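Local coordinates for 11R-lipoxygenase (Gersemia fruticosa, PDB 3VF1), which is a calcium-dependent lipoxygenase that probably adds molecular oxygen to polyunsaturated fatty acids at a non-heme iron centre, at residues 376-381 / 598-603; 513-516 / 520-523; 552-555 / 559-562. All blocks are in the same frame, centred on the assembly; numbering follows the deposited sequence.

Contact 1 of 3, residues 376-381 / 598-603; sequences KLWLRC and QPPPTE
W378 carries the helical side of this contact alone, laying its indole against the proline run that follows Q598. P599, P600 and P601 all have polyproline II backbone angles, which keeps the chain extended as it passes the ring.

The CH-pi contact is made by P600. Its CB sits over one face of the indole, 4.1 Å from the centroid of the W378 six-membered ring and 16° off the ring normal, and the two side chains cross at about a right angle. Apolar packing adds to it: P600 CD lies 3.8 Å from W378 CH2. P601 CD makes a looser, oblique approach, 4.1 Å from W378 NE1 at the pyrrole end.

The one polar approach is that of Q598 O, at the edge in the plane of the indole, 3.1 Å from W378 CH2. P600 N, 3.5 Å from W378 CZ2, is plain backbone contact. With CG anti to its own carbonyl carbon (chi1 -81°), the indole extends from the helix toward the loop. Losing the indole to an alanine here would probably deprive P600 of its aromatic face and open a gap between helix and loop.

This surface contact, remote from the iron, holds the loop before helix 609-615 against helix 369-410 of the lipoxygenase domain. Elsewhere on the helix, L377 meets I612 of helix 609-615 and L379 packs on I349 of strand 344-350.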
loop_
_atom_site.group_PDB
_atom_site.type_symbol
_atom_site.label_atom_id
_atom_site.label_comp_id
_atom_site.label_asym_id
_atom_site.label_seq_id
_atom_site.Cartn_x
_atom_site.Cartn_y
_atom_site.Cartn_z
ATOM N N LYS A 376 19.435 1.566 -22.366
ATOM C CA LYS A 376 18.938 2.007 -21.069
ATOM C C LYS A 376 17.412 1.991 -21.014
ATOM O O LYS A 376 16.828 1.619 -19.997
ATOM C CB LYS A 376 19.464 3.407 -20.741
ATOM C CG LYS A 376 20.950 3.438 -20.406
ATOM C CD LYS A 376 21.392 4.800 -19.896
ATOM C CE LYS A 376 21.229 5.886 -20.949
ATOM N NZ LYS A 376 21.712 7.207 -20.460
ATOM N N LEU A 377 16.769 2.392 -22.105
ATOM C CA LEU A 377 15.313 2.428 -22.158
ATOM C C LEU A 377 14.721 1.039 -21.962
ATOM O O LEU A 377 13.701 0.884 -21.295
ATOM C CB LEU A 377 14.836 3.020 -23.486
ATOM C CG LEU A 377 15.088 4.522 -23.658
ATOM C CD1 LEU A 377 14.858 4.951 -25.100
ATOM C CD2 LEU A 377 14.202 5.323 -22.718
ATOM N N TRP A 378 15.367 0.030 -22.538
ATOM C CA TRP A 378 14.883 -1.344 -22.435
ATOM C C TRP A 378 15.084 -1.917 -21.035
ATOM O O TRP A 378 14.322 -2.778 -20.597
ATOM C CB TRP A 378 15.565 -2.233 -23.475
ATOM C CG TRP A 378 14.948 -2.129 -24.843
ATOM C CD1 TRP A 378 15.354 -1.327 -25.871
ATOM C CD2 TRP A 378 13.807 -2.851 -25.324
ATOM N NE1 TRP A 378 14.539 -1.507 -26.961
ATOM C CE2 TRP A 378 13.582 -2.436 -26.652
ATOM C CE3 TRP A 378 12.956 -3.806 -24.762
ATOM C CZ2 TRP A 378 12.540 -2.944 -27.424
ATOM C CZ3 TRP A 378 11.923 -4.310 -25.531
ATOM C CH2 TRP A 378 11.726 -3.880 -26.848
ATOM N N LEU A 379 16.107 -1.438 -20.334
ATOM C CA LEU A 379 16.349 -1.863 -18.959
ATOM C C LEU A 379 15.274 -1.295 -18.034
ATOM O O LEU A 379 14.767 -1.990 -17.155
ATOM C CB LEU A 379 17.736 -1.412 -18.494
ATOM C CG LEU A 379 18.141 -1.832 -17.080
ATOM C CD1 LEU A 379 18.223 -3.345 -16.958
ATOM C CD2 LEU A 379 19.469 -1.193 -16.697
ATOM N N ARG A 380 14.927 -0.029 -18.242
ATOM C CA ARG A 380 13.894 0.625 -17.448
ATOM C C ARG A 380 12.519 0.024 -17.721
ATOM O O ARG A 380 11.695 -0.097 -16.817
ATOM C CB ARG A 380 13.868 2.125 -17.742
ATOM C CG ARG A 380 15.110 2.863 -17.285
ATOM C CD ARG A 380 15.205 2.891 -15.769
ATOM N NE ARG A 380 14.105 3.638 -15.163
ATOM C CZ ARG A 380 13.766 3.569 -13.880
ATOM N NH1 ARG A 380 14.432 2.778 -13.047
ATOM N NH2 ARG A 380 12.750 4.289 -13.426
ATOM N N CYS A 381 12.273 -0.349 -18.971
ATOM C CA CYS A 381 10.995 -0.936 -19.343
ATOM C C CYS A 381 10.765 -2.223 -18.560
ATOM O O CYS A 381 9.669 -2.466 -18.055
ATOM C CB CYS A 381 10.939 -1.212 -20.845
ATOM S SG CYS A 381 9.283 -1.645 -21.446
ATOM N N GLN A 598 8.229 -2.238 -30.658
ATOM C CA GLN A 598 9.122 -2.926 -31.578
ATOM C C GLN A 598 10.073 -3.808 -30.790
ATOM O O GLN A 598 10.384 -3.512 -29.638
ATOM C CB GLN A 598 9.926 -1.920 -32.398
ATOM C CG GLN A 598 9.086 -1.012 -33.276
ATOM C CD GLN A 598 8.462 -1.753 -34.440
ATOM O OE1 GLN A 598 8.884 -2.857 -34.787
ATOM N NE2 GLN A 598 7.448 -1.152 -35.050
ATOM N N PRO A 599 10.537 -4.903 -31.404
ATOM C CA PRO A 599 11.530 -5.738 -30.726
ATOM C C PRO A 599 12.835 -4.977 -30.537
ATOM O O PRO A 599 13.068 -3.992 -31.234
ATOM C CB PRO A 599 11.719 -6.916 -31.689
ATOM C CG PRO A 599 11.275 -6.408 -33.020
ATOM C CD PRO A 599 10.193 -5.412 -32.743
ATOM N N PRO A 600 13.681 -5.428 -29.602
ATOM C CA PRO A 600 14.956 -4.749 -29.351
ATOM C C PRO A 600 15.888 -4.861 -30.549
ATOM O O PRO A 600 15.630 -5.663 -31.444
ATOM C CB PRO A 600 15.528 -5.511 -28.153
ATOM C CG PRO A 600 14.909 -6.863 -28.238
ATOM C CD PRO A 600 13.532 -6.650 -28.795
ATOM N N PRO A 601 16.960 -4.059 -30.571
ATOM C CA PRO A 601 17.930 -4.128 -31.667
ATOM C C PRO A 601 18.738 -5.418 -31.621
ATOM O O PRO A 601 18.965 -5.961 -30.540
ATOM C CB PRO A 601 18.835 -2.921 -31.405
ATOM C CG PRO A 601 18.746 -2.696 -29.940
ATOM C CD PRO A 601 17.341 -3.063 -29.555
ATOM N N THR A 602 19.157 -5.904 -32.783
ATOM C CA THR A 602 19.970 -7.111 -32.858
ATOM C C THR A 602 21.401 -6.788 -33.279
ATOM O O THR A 602 22.285 -7.639 -33.197
ATOM C CB THR A 602 19.375 -8.125 -33.853
ATOM O OG1 THR A 602 19.165 -7.488 -35.120
ATOM C CG2 THR A 602 18.052 -8.673 -33.337
ATOM N N GLU A 603 21.622 -5.554 -33.723
ATOM C CA GLU A 603 22.937 -5.129 -34.184
ATOM C C GLU A 603 23.316 -3.772 -33.603
ATOM O O GLU A 603 22.462 -3.026 -33.125
ATOM C CB GLU A 603 22.959 -5.047 -35.711
ATOM C CG GLU A 603 22.823 -6.386 -36.415
ATOM C CD GLU A 603 22.848 -6.251 -37.927
ATOM O OE1 GLU A 603 22.146 -5.363 -38.457
ATOM O OE2 GLU A 603 23.573 -7.027 -38.584
#

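Contact 2 of 3, residues 513-516 / 520-523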
loop_
_atom_site.group_PDB
_atom_site.type_symbol
_atom_site.label_atom_id
_atom_site.label_comp_id
_atom_site.label_asym_id
_atom_site.label_seq_id
_atom_site.Cartn_x
_atom_site.Cartn_y
_atom_site.Cartn_z
ATOM N N ILE A 513 1.757 -2.724 26.673
ATOM C CA ILE A 513 0.736 -2.169 27.556
ATOM C C ILE A 513 -0.279 -3.240 27.944
ATOM O O ILE A 513 -0.792 -3.243 29.065
ATOM C CB ILE A 513 -0.011 -0.993 26.889
ATOM C CG1 ILE A 513 0.868 0.260 26.881
ATOM C CG2 ILE A 513 -1.313 -0.695 27.623
ATOM C CD1 ILE A 513 0.298 1.404 26.064
ATOM N N TYR A 514 -0.562 -4.154 27.019
ATOM C CA TYR A 514 -1.612 -5.150 27.219
ATOM C C TYR A 514 -1.064 -6.554 27.469
ATOM O O TYR A 514 -1.672 -7.342 28.192
ATOM C CB TYR A 514 -2.555 -5.150 26.014
ATOM C CG TYR A 514 -3.184 -3.799 25.775
ATOM C CD1 TYR A 514 -4.311 -3.404 26.480
ATOM C CD2 TYR A 514 -2.639 -2.911 24.859
ATOM C CE1 TYR A 514 -4.884 -2.165 26.275
ATOM C CE2 TYR A 514 -3.206 -1.669 24.645
ATOM C CZ TYR A 514 -4.329 -1.303 25.356
ATOM O OH TYR A 514 -4.898 -0.068 25.151
ATOM N N TYR A 515 0.083 -6.863 26.872
ATOM C CA TYR A 515 0.723 -8.158 27.072
ATOM C C TYR A 515 1.895 -8.014 28.033
ATOM O O TYR A 515 2.939 -7.474 27.672
ATOM C CB TYR A 515 1.216 -8.728 25.743
ATOM C CG TYR A 515 0.117 -9.011 24.744
ATOM C CD1 TYR A 515 -0.301 -8.036 23.846
ATOM C CD2 TYR A 515 -0.496 -10.255 24.692
ATOM C CE1 TYR A 515 -1.301 -8.291 22.929
ATOM C CE2 TYR A 515 -1.497 -10.521 23.777
ATOM C CZ TYR A 515 -1.896 -9.535 22.899
ATOM O OH TYR A 515 -2.889 -9.794 21.985
ATOM N N ASN A 516 1.720 -8.504 29.256
ATOM C CA ASN A 516 2.735 -8.349 30.288
ATOM C C ASN A 516 3.898 -9.319 30.102
ATOM O O ASN A 516 5.001 -9.079 30.593
ATOM C CB ASN A 516 2.117 -8.539 31.674
ATOM C CG ASN A 516 2.670 -7.565 32.696
ATOM O OD1 ASN A 516 1.923 -6.799 33.308
ATOM N ND2 ASN A 516 3.986 -7.584 32.885
ATOM N N SER A 520 1.088 -14.208 28.149
ATOM C CA SER A 520 -0.070 -13.397 27.802
ATOM C C SER A 520 -0.398 -13.566 26.330
ATOM O O SER A 520 -1.561 -13.493 25.944
ATOM C CB SER A 520 0.198 -11.918 28.085
ATOM O OG SER A 520 0.634 -11.714 29.417
ATOM N N VAL A 521 0.630 -13.789 25.513
ATOM C CA VAL A 521 0.454 -13.940 24.070
ATOM C C VAL A 521 -0.022 -15.347 23.716
ATOM O O VAL A 521 -0.908 -15.515 22.875
ATOM C CB VAL A 521 1.760 -13.647 23.311
ATOM C CG1 VAL A 521 1.531 -13.739 21.811
ATOM C CG2 VAL A 521 2.295 -12.275 23.684
ATOM N N LYS A 522 0.556 -16.353 24.363
ATOM C CA LYS A 522 0.157 -17.735 24.122
ATOM C C LYS A 522 -1.322 -17.943 24.428
ATOM O O LYS A 522 -2.035 -18.601 23.673
ATOM C CB LYS A 522 0.978 -18.698 24.981
ATOM C CG LYS A 522 2.458 -18.751 24.650
ATOM C CD LYS A 522 3.116 -19.952 25.320
ATOM C CE LYS A 522 4.633 -19.905 25.218
ATOM N NZ LYS A 522 5.224 -18.838 26.075
ATOM N N LYS A 523 -1.776 -17.377 25.541
ATOM C CA LYS A 523 -3.118 -17.649 26.050
ATOM C C LYS A 523 -4.189 -16.713 25.489
ATOM O O LYS A 523 -5.352 -16.789 25.883
ATOM C CB LYS A 523 -3.112 -17.602 27.581
ATOM C CG LYS A 523 -2.437 -18.808 28.215
ATOM C CD LYS A 523 -2.278 -18.657 29.720
ATOM C CE LYS A 523 -1.873 -19.976 30.365
ATOM N NZ LYS A 523 -0.686 -20.600 29.709
HETATM O O HOH W 1 -0.888 -9.095 30.153
#
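Y515 packs against S520 and V521 in a local, partly buried contact at the turn where helix 491-514 ends and the short helix 518-522 follows. The CA atoms of Y515 and S520 are 5.3 Å apart, so the chain doubles back closely.

CD2, next to the ring carbon that joins CB, does most of the touching. Y515 CD2 lies 3.6 Å from V521 CG2, which comes up obliquely to the ring, and 3.8 Å from S520 CB. S520 O reaches the ring edge near its plane, 3.6 Å from Y515 CD2. V521 has CG1 anti to its backbone N (chi1 -177°), which leaves CG2 as the methyl turned to the tyrosine. At the far end of the ring, Y515 OH is hydrogen-bonded to D524 OD2, anchoring the tip, while S520 and V521 pack against the base of the ring.

A water bridges the polar side of the turn. It donates to Y514 O at 2.7 Å and to S520 OG at 3.1 Å, and accepts from N516 N at 2.8 Å, linking the turn after helix 491-514 to the short helix. Y515 O is taken by R557 NH1 and S520 O by N142 ND2.

This is a short, tight interhelical turn in the mainly helical lipoxygenase domain, with an aromatic residue filling the corner and a water linking two backbone groups on one side to the S520 hydroxyl on the other.

Contact 3 of 3, residues 552-555 / 559-562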
loop_
_atom_site.group_PDB
_atom_site.type_symbol
_atom_site.label_atom_id
_atom_site.label_comp_id
_atom_site.label_asym_id
_atom_site.label_seq_id
_atom_site.Cartn_x
_atom_site.Cartn_y
_atom_site.Cartn_z
ATOM N N LYS A 552 2.756 -20.271 12.682
ATOM C CA LYS A 552 1.573 -21.074 12.968
ATOM C C LYS A 552 0.913 -20.555 14.240
ATOM O O LYS A 552 -0.289 -20.722 14.444
ATOM C CB LYS A 552 1.955 -22.543 13.146
ATOM C CG LYS A 552 2.582 -23.178 11.917
ATOM C CD LYS A 552 2.942 -24.641 12.155
ATOM C CE LYS A 552 3.894 -24.806 13.333
ATOM N NZ LYS A 552 3.189 -25.111 14.615
ATOM N N SER A 553 1.714 -19.923 15.092
ATOM C CA SER A 553 1.223 -19.335 16.329
ATOM C C SER A 553 2.229 -18.317 16.849
ATOM O O SER A 553 3.401 -18.347 16.473
ATOM C CB SER A 553 0.992 -20.421 17.381
ATOM O OG SER A 553 2.200 -21.091 17.704
ATOM N N PHE A 554 1.769 -17.416 17.710
ATOM C CA PHE A 554 2.652 -16.456 18.358
ATOM C C PHE A 554 3.053 -16.984 19.730
ATOM O O PHE A 554 2.211 -17.136 20.614
ATOM C CB PHE A 554 1.957 -15.099 18.495
ATOM C CG PHE A 554 1.823 -14.351 17.197
ATOM C CD1 PHE A 554 2.915 -14.186 16.360
ATOM C CD2 PHE A 554 0.604 -13.818 16.812
ATOM C CE1 PHE A 554 2.795 -13.498 15.167
ATOM C CE2 PHE A 554 0.477 -13.130 15.618
ATOM C CZ PHE A 554 1.574 -12.971 14.796
ATOM N N GLU A 555 4.342 -17.262 19.903
ATOM C CA GLU A 555 4.836 -17.868 21.136
ATOM C C GLU A 555 5.415 -16.835 22.101
ATOM O O GLU A 555 5.609 -17.124 23.281
ATOM C CB GLU A 555 5.890 -18.931 20.817
ATOM C CG GLU A 555 5.379 -20.050 19.925
ATOM C CD GLU A 555 4.187 -20.773 20.525
ATOM O OE1 GLU A 555 4.292 -21.235 21.680
ATOM O OE2 GLU A 555 3.145 -20.874 19.844
ATOM N N GLU A 559 7.826 -11.855 18.502
ATOM C CA GLU A 559 7.275 -12.338 17.239
ATOM C C GLU A 559 6.052 -11.525 16.850
ATOM O O GLU A 559 5.875 -11.171 15.684
ATOM C CB GLU A 559 6.883 -13.812 17.346
ATOM C CG GLU A 559 8.054 -14.775 17.425
ATOM C CD GLU A 559 7.605 -16.222 17.531
ATOM O OE1 GLU A 559 6.452 -16.519 17.149
ATOM O OE2 GLU A 559 8.405 -17.061 17.998
ATOM N N LEU A 560 5.207 -11.236 17.834
ATOM C CA LEU A 560 3.977 -10.494 17.601
ATOM C C LEU A 560 4.276 -9.070 17.134
ATOM O O LEU A 560 3.665 -8.575 16.188
ATOM C CB LEU A 560 3.135 -10.460 18.878
ATOM C CG LEU A 560 1.825 -9.676 18.801
ATOM C CD1 LEU A 560 0.955 -10.191 17.666
ATOM C CD2 LEU A 560 1.084 -9.757 20.125
ATOM N N VAL A 561 5.221 -8.418 17.801
ATOM C CA VAL A 561 5.590 -7.051 17.459
ATOM C C VAL A 561 6.154 -6.975 16.043
ATOM O O VAL A 561 5.777 -6.102 15.263
ATOM C CB VAL A 561 6.623 -6.480 18.451
ATOM C CG1 VAL A 561 7.186 -5.160 17.940
ATOM C CG2 VAL A 561 5.991 -6.298 19.824
ATOM N N HIS A 562 7.058 -7.891 15.712
ATOM C CA HIS A 562 7.685 -7.885 14.397
ATOM C C HIS A 562 6.644 -8.000 13.292
ATOM O O HIS A 562 6.613 -7.186 12.371
ATOM C CB HIS A 562 8.692 -9.026 14.264
ATOM C CG HIS A 562 9.348 -9.091 12.919
ATOM N ND1 HIS A 562 10.346 -8.221 12.537
ATOM C CD2 HIS A 562 9.138 -9.911 11.863
ATOM C CE1 HIS A 562 10.729 -8.509 11.305
ATOM N NE2 HIS A 562 10.012 -9.529 10.873
#
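F554 and L560 meet where the loop leading into helix 557-579 folds back over the beginning of that helix. From CB, the phenyl ring of F554 is carried anti to its carbonyl carbon (chi1 -73°), which brings it alongside the helix. CD1 comes first, 4.1 Å from E559 CB and 4.0 Å from L560 CA. CE1 then passes E559 O at 3.9 Å, an oblique approach to the ring. At the tip, CZ lies 4.0 Å from L560 CD1, and the returning side of the ring closes on the same methyl, with CE2 at 3.6 Å and CD2 at 3.7 Å. L560 CD1 is thus seated over one face, toward its rim, in a CH-pi contact 24° off the ring normal. The two side chains cross at about a right angle.

E559 reaches back beside the loop with its chain extended beyond CG, and its OE1 lies 3.5 Å from E555 N. I527 and I531 of helix 525-538 also pack on F554, while E559 N bonds to N556 OD1. A hydrophobic residue of the approach loop thus packs against the first turn of its own helix, within the helical lipoxygenase domain.

Contacts 2 and 3 follow each other along the chain, and both are nested inside the long loop closed by contact 1. Their centres are about 11 Å apart and they touch: V521 CG1 lies 3.6 Å from F554 CB, and Y515 CE1 is 4.0 Å from L560 CD2. Together they join helices 491-514, 518-522 and 557-579 in one region. Contact 1 is remote, its centre about 56 Å from that of contact 2 and on the opposite side of the chain's centre. All three lie away from the iron, yet helix 369-410 of contact 1 supplies its ligands H392 and H397 and helix 557-579 of contact 3 supplies H575 and N579, so the two long helices converge on the metal.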